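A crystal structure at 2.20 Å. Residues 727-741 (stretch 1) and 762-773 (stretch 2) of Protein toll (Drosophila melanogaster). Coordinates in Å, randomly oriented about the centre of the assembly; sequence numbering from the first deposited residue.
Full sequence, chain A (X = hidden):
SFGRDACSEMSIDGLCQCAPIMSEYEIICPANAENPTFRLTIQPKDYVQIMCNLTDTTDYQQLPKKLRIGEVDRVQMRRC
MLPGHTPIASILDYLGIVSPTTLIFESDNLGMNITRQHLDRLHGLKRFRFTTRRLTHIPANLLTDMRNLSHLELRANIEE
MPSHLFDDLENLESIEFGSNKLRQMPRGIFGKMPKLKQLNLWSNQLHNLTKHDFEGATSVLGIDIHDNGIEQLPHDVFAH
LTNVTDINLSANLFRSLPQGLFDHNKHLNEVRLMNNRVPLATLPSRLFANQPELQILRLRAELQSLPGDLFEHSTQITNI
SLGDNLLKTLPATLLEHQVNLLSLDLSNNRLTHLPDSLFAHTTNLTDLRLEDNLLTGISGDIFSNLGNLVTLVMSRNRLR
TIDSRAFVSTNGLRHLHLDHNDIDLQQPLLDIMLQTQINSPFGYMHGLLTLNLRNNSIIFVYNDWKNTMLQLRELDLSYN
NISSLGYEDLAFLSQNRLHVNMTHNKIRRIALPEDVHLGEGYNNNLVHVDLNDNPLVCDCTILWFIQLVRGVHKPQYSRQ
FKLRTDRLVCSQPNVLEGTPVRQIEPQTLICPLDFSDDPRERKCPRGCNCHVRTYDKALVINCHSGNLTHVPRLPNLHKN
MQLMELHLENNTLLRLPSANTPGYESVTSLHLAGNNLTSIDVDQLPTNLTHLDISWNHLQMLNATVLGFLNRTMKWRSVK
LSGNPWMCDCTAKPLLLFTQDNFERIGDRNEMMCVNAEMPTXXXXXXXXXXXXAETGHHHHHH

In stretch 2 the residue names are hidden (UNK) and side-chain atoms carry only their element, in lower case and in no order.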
# COMPACT_ATOMS: atom_id res chain seq x y z
N MET A 727 -34.07 67.14 -21.38
CA MET A 727 -34.74 68.31 -21.96
C MET A 727 -34.10 68.61 -23.31
O MET A 727 -33.02 69.20 -23.37
CB MET A 727 -34.63 69.51 -21.02
CG MET A 727 -35.17 70.82 -21.58
SD MET A 727 -36.96 70.82 -21.83
CE MET A 727 -37.52 70.05 -20.31
N CYS A 728 -34.76 68.18 -24.37
CA CYS A 728 -34.22 68.32 -25.73
C CYS A 728 -34.72 69.57 -26.44
O CYS A 728 -35.58 69.52 -27.30
CB CYS A 728 -34.47 67.04 -26.55
SG CYS A 728 -33.68 65.55 -25.78
N ASP A 729 -34.16 70.71 -26.04
CA ASP A 729 -34.34 71.95 -26.76
C ASP A 729 -32.96 72.49 -27.11
O ASP A 729 -31.99 71.74 -27.16
CB ASP A 729 -35.12 72.98 -25.94
CG ASP A 729 -34.55 73.15 -24.54
OD1 ASP A 729 -33.51 72.53 -24.23
OD2 ASP A 729 -35.15 73.91 -23.76
N CYS A 730 -32.86 73.79 -27.33
CA CYS A 730 -31.66 74.36 -27.91
C CYS A 730 -30.43 74.24 -27.02
O CYS A 730 -29.30 74.24 -27.52
CB CYS A 730 -31.89 75.81 -28.32
SG CYS A 730 -31.05 76.19 -29.85
N THR A 731 -30.65 74.12 -25.72
CA THR A 731 -29.54 74.00 -24.78
C THR A 731 -29.00 72.58 -24.75
O THR A 731 -27.93 72.33 -24.19
CB THR A 731 -29.94 74.45 -23.35
OG1 THR A 731 -28.78 74.50 -22.52
CG2 THR A 731 -30.95 73.48 -22.75
N ALA A 732 -29.73 71.65 -25.36
CA ALA A 732 -29.32 70.25 -25.38
C ALA A 732 -28.43 69.95 -26.58
O ALA A 732 -27.94 68.84 -26.72
CB ALA A 732 -30.53 69.33 -25.37
N LYS A 733 -28.22 70.94 -27.45
CA LYS A 733 -27.38 70.70 -28.62
C LYS A 733 -26.00 70.07 -28.32
O LYS A 733 -25.65 69.09 -28.97
CB LYS A 733 -27.24 71.95 -29.48
CG LYS A 733 -26.71 71.69 -30.87
CD LYS A 733 -25.95 72.91 -31.39
CE LYS A 733 -25.92 72.98 -32.90
NZ LYS A 733 -26.76 74.10 -33.42
N PRO A 734 -25.22 70.62 -27.36
CA PRO A 734 -23.94 69.96 -27.06
C PRO A 734 -24.10 68.51 -26.66
O PRO A 734 -23.30 67.69 -27.10
CB PRO A 734 -23.37 70.77 -25.89
CG PRO A 734 -24.42 71.76 -25.51
CD PRO A 734 -25.32 71.93 -26.69
N LEU A 735 -25.11 68.20 -25.84
CA LEU A 735 -25.38 66.83 -25.43
C LEU A 735 -25.75 65.97 -26.63
O LEU A 735 -25.29 64.83 -26.75
CB LEU A 735 -26.47 66.76 -24.35
CG LEU A 735 -26.96 65.35 -23.97
CD1 LEU A 735 -25.84 64.46 -23.47
CD2 LEU A 735 -28.10 65.38 -22.97
N LEU A 736 -26.56 66.51 -27.53
CA LEU A 736 -26.95 65.76 -28.72
C LEU A 736 -25.72 65.43 -29.56
O LEU A 736 -25.53 64.28 -29.95
CB LEU A 736 -28.03 66.49 -29.55
CG LEU A 736 -28.64 65.66 -30.69
CD1 LEU A 736 -29.36 64.44 -30.12
CD2 LEU A 736 -29.60 66.46 -31.62
N LEU A 737 -24.88 66.43 -29.82
CA LEU A 737 -23.65 66.21 -30.60
C LEU A 737 -22.67 65.23 -29.92
O LEU A 737 -22.05 64.41 -30.59
CB LEU A 737 -22.95 67.53 -30.95
CG LEU A 737 -23.63 68.46 -31.97
CD1 LEU A 737 -22.87 69.80 -32.05
CD2 LEU A 737 -23.76 67.81 -33.35
N PHE A 738 -22.53 65.34 -28.60
CA PHE A 738 -21.73 64.40 -27.82
C PHE A 738 -22.16 62.96 -28.07
O PHE A 738 -21.34 62.12 -28.43
CB PHE A 738 -21.79 64.73 -26.32
CG PHE A 738 -21.10 63.72 -25.43
CD1 PHE A 738 -19.72 63.72 -25.29
CD2 PHE A 738 -21.84 62.79 -24.71
CE1 PHE A 738 -19.08 62.78 -24.46
CE2 PHE A 738 -21.21 61.85 -23.87
CZ PHE A 738 -19.83 61.85 -23.75
N THR A 739 -23.45 62.68 -27.91
CA THR A 739 -23.96 61.32 -28.07
C THR A 739 -23.72 60.78 -29.47
O THR A 739 -23.37 59.60 -29.64
CB THR A 739 -25.46 61.19 -27.73
OG1 THR A 739 -26.23 61.92 -28.70
CG2 THR A 739 -25.74 61.71 -26.31
N GLN A 740 -23.89 61.64 -30.47
CA GLN A 740 -23.73 61.26 -31.87
C GLN A 740 -22.29 60.85 -32.19
O GLN A 740 -22.08 59.95 -33.02
CB GLN A 740 -24.19 62.39 -32.82
CG GLN A 740 -25.68 62.73 -32.72
CD GLN A 740 -26.07 63.88 -33.64
OE1 GLN A 740 -25.21 64.60 -34.14
NE2 GLN A 740 -27.36 64.04 -33.87
N ASP A 741 -21.31 61.49 -31.56
CA ASP A 741 -19.92 61.09 -31.83
C ASP A 741 -19.28 60.21 -30.74
O ASP A 741 -18.06 60.05 -30.71
CB ASP A 741 -19.03 62.30 -32.12
CG ASP A 741 -17.84 61.96 -33.01
OD1 ASP A 741 -17.95 61.01 -33.82
OD2 ASP A 741 -16.81 62.65 -32.91
N UNK A 762 -37.15 58.90 -28.86
CA UNK A 762 -35.74 58.49 -28.76
C UNK A 762 -34.81 59.63 -29.20
O UNK A 762 -35.03 60.26 -30.24
n UNK A 762 -36.97 51.65 -29.08
c UNK A 762 -35.44 57.27 -29.62
c UNK A 762 -35.34 54.82 -29.94
c UNK A 762 -35.95 55.95 -29.11
n UNK A 762 -36.17 53.63 -29.95
c UNK A 762 -36.18 52.71 -28.98
n UNK A 762 -35.40 52.86 -27.92
N UNK A 763 -33.78 59.87 -28.41
CA UNK A 763 -32.83 60.92 -28.73
C UNK A 763 -32.12 60.67 -30.06
O UNK A 763 -31.86 61.62 -30.82
s UNK A 763 -29.77 62.70 -26.54
c UNK A 763 -30.93 63.26 -25.28
c UNK A 763 -30.88 62.28 -27.87
c UNK A 763 -31.82 61.12 -27.60
N UNK A 764 -31.84 59.40 -30.37
CA UNK A 764 -31.24 59.05 -31.66
C UNK A 764 -32.11 59.40 -32.86
O UNK A 764 -31.62 59.40 -33.99
c UNK A 764 -30.86 57.54 -31.81
c UNK A 764 -32.08 56.65 -31.60
c UNK A 764 -29.74 57.16 -30.85
N UNK A 765 -33.39 59.69 -32.64
CA UNK A 765 -34.25 60.13 -33.72
C UNK A 765 -34.26 61.66 -33.91
O UNK A 765 -34.86 62.16 -34.86
c UNK A 765 -35.67 59.59 -33.55
o UNK A 765 -37.30 56.39 -33.31
o UNK A 765 -38.11 58.31 -34.03
c UNK A 765 -35.75 58.09 -33.83
c UNK A 765 -37.15 57.56 -33.72
N UNK A 766 -33.57 62.38 -33.03
CA UNK A 766 -33.51 63.84 -33.13
C UNK A 766 -32.27 64.33 -33.85
O UNK A 766 -31.14 63.86 -33.58
c UNK A 766 -35.92 65.31 -32.04
c UNK A 766 -33.57 64.52 -31.75
c UNK A 766 -35.47 63.37 -30.54
c UNK A 766 -34.94 64.70 -31.07
N UNK A 767 -32.48 65.28 -34.75
CA UNK A 767 -31.43 66.03 -35.40
C UNK A 767 -31.15 67.33 -34.64
O UNK A 767 -31.98 67.79 -33.85
o UNK A 767 -30.92 67.19 -37.49
c UNK A 767 -31.86 66.36 -36.84
N UNK A 768 -30.00 67.93 -34.88
CA UNK A 768 -29.68 69.22 -34.29
C UNK A 768 -30.63 70.31 -34.81
O UNK A 768 -30.84 71.32 -34.15
c UNK A 768 -27.29 68.64 -33.89
c UNK A 768 -28.22 69.62 -34.53
o UNK A 768 -27.97 69.64 -35.94
N UNK A 769 -31.22 70.08 -35.99
CA UNK A 769 -32.20 71.02 -36.53
C UNK A 769 -33.55 70.94 -35.82
O UNK A 769 -34.21 71.96 -35.61
c UNK A 769 -31.06 70.74 -38.77
o UNK A 769 -30.73 69.73 -39.40
c UNK A 769 -32.38 70.80 -38.03
n UNK A 769 -30.30 71.83 -38.70
N UNK A 770 -33.95 69.72 -35.46
CA UNK A 770 -35.25 69.49 -34.82
C UNK A 770 -35.33 70.16 -33.45
O UNK A 770 -36.41 70.51 -32.98
o UNK A 770 -34.90 66.06 -35.85
c UNK A 770 -35.39 67.21 -35.89
c UNK A 770 -35.48 68.00 -34.61
o UNK A 770 -35.83 67.72 -36.94
N UNK A 771 -34.18 70.31 -32.82
CA UNK A 771 -34.08 70.53 -31.39
C UNK A 771 -33.80 72.01 -31.12
O UNK A 771 -34.09 72.54 -30.04
c UNK A 771 -32.95 69.64 -30.83
c UNK A 771 -31.64 69.03 -28.78
c UNK A 771 -31.61 70.05 -31.38
c UNK A 771 -32.89 69.70 -29.32
N UNK A 772 -33.28 72.68 -32.13
CA UNK A 772 -32.66 73.97 -31.94
C UNK A 772 -32.82 74.78 -33.21
O UNK A 772 -31.95 74.75 -34.08
s UNK A 772 -30.19 75.24 -31.44
c UNK A 772 -31.18 73.76 -31.62
N UNK A 773 -33.96 75.49 -33.34
CA UNK A 773 -34.24 76.36 -34.48
C UNK A 773 -33.17 77.44 -34.65
O UNK A 773 -32.44 77.41 -35.65
c UNK A 773 -35.10 75.42 -32.41
c UNK A 773 -35.58 77.01 -34.10
c UNK A 773 -36.23 75.99 -33.21
O HOH W 1 -29.14 61.90 -32.48

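Position 762 carries three carbons, a nitrogen, then a carbon bearing two more nitrogens: a guanidinium, hence Arg-762. It lies out of reach of stretch 1.

At 763 the chain is unbranched: two carbons, a sulfur and a terminal carbon. The terminal carbon lies 3.6 Å from Cys-728 SG, the second carbon 3.5 Å from Leu-736 CD1, and the sulfur 4.2 Å from Thr-739 CG2; this thioether is Met-763, its extended chain (chi1 and chi2 both t) packed along its length.

Position 764 has one carbon carrying two others, which gives Val-764; its CA-to-CB bond points away from stretch 1. Position 765 has three carbons, the third with two oxygens: Glu-765, also pointing away. Glu-765 N donates a hydrogen bond to Arg-762 O (3.0 Å), as in a 3-10 turn.

Position 766 shows four carbons forked at the second, with CB 4.4 Å from Leu-736 CD2, so Leu-766. Its N donates to Met-763 O (2.9 Å).

Position 767 has one carbon and one oxygen: Ser-767. Its OG accepts from the N of position 769 at 3.3 Å, an N-cap before a weakly bonded helix.

At position 768, one carbon carries an oxygen and a carbon; the branch carbon meets Leu-737 CD2 at 3.7 Å and Leu-736 CD2 at 3.9 Å. This is Thr-768. Position 769 has two carbons, the second bearing one oxygen and one nitrogen: Asn-769, with no contact across. Position 770 ends in a carbon with two oxygens after one CB, giving Asp-770; its OD2 accepts from Ser-767 N (2.8 Å, 163°), tying the turn to its own start.

At 771, four carbons fork at the first, one arm two carbons long. The end of that arm reaches Ala-732 CB at 3.6 Å, while its inner carbon lies 3.1 Å from Asp-729 O; the residue is Ile-771.

At 772 one carbon precedes a sulfur 2.0 Å from Cys-730 SG, a distance that requires a covalent bond: Cys-772. At 773, three carbons close a ring onto the backbone N, giving Pro-773.

The contact buries 767 Å² and combines apolar packing with one covalent tie. Leu-736, at 98 Å² covered, inserts between Met-763 and the 766-771 segment, its CD2 lying 4.1 Å from Ile-771 CG2. The disulfide (chi3 32°) fixes one end. No direct hydrogen bond crosses: Cys-730 N and Ile-771 O are 3.2 Å apart but poorly angled. Instead, water 1 bridges, accepting from Gln-740 NE2 (3.1 Å from its O) and donating to Leu-766 O (3.0 Å from its O).

Stretch 2 762-773: RMVELSTNDICP
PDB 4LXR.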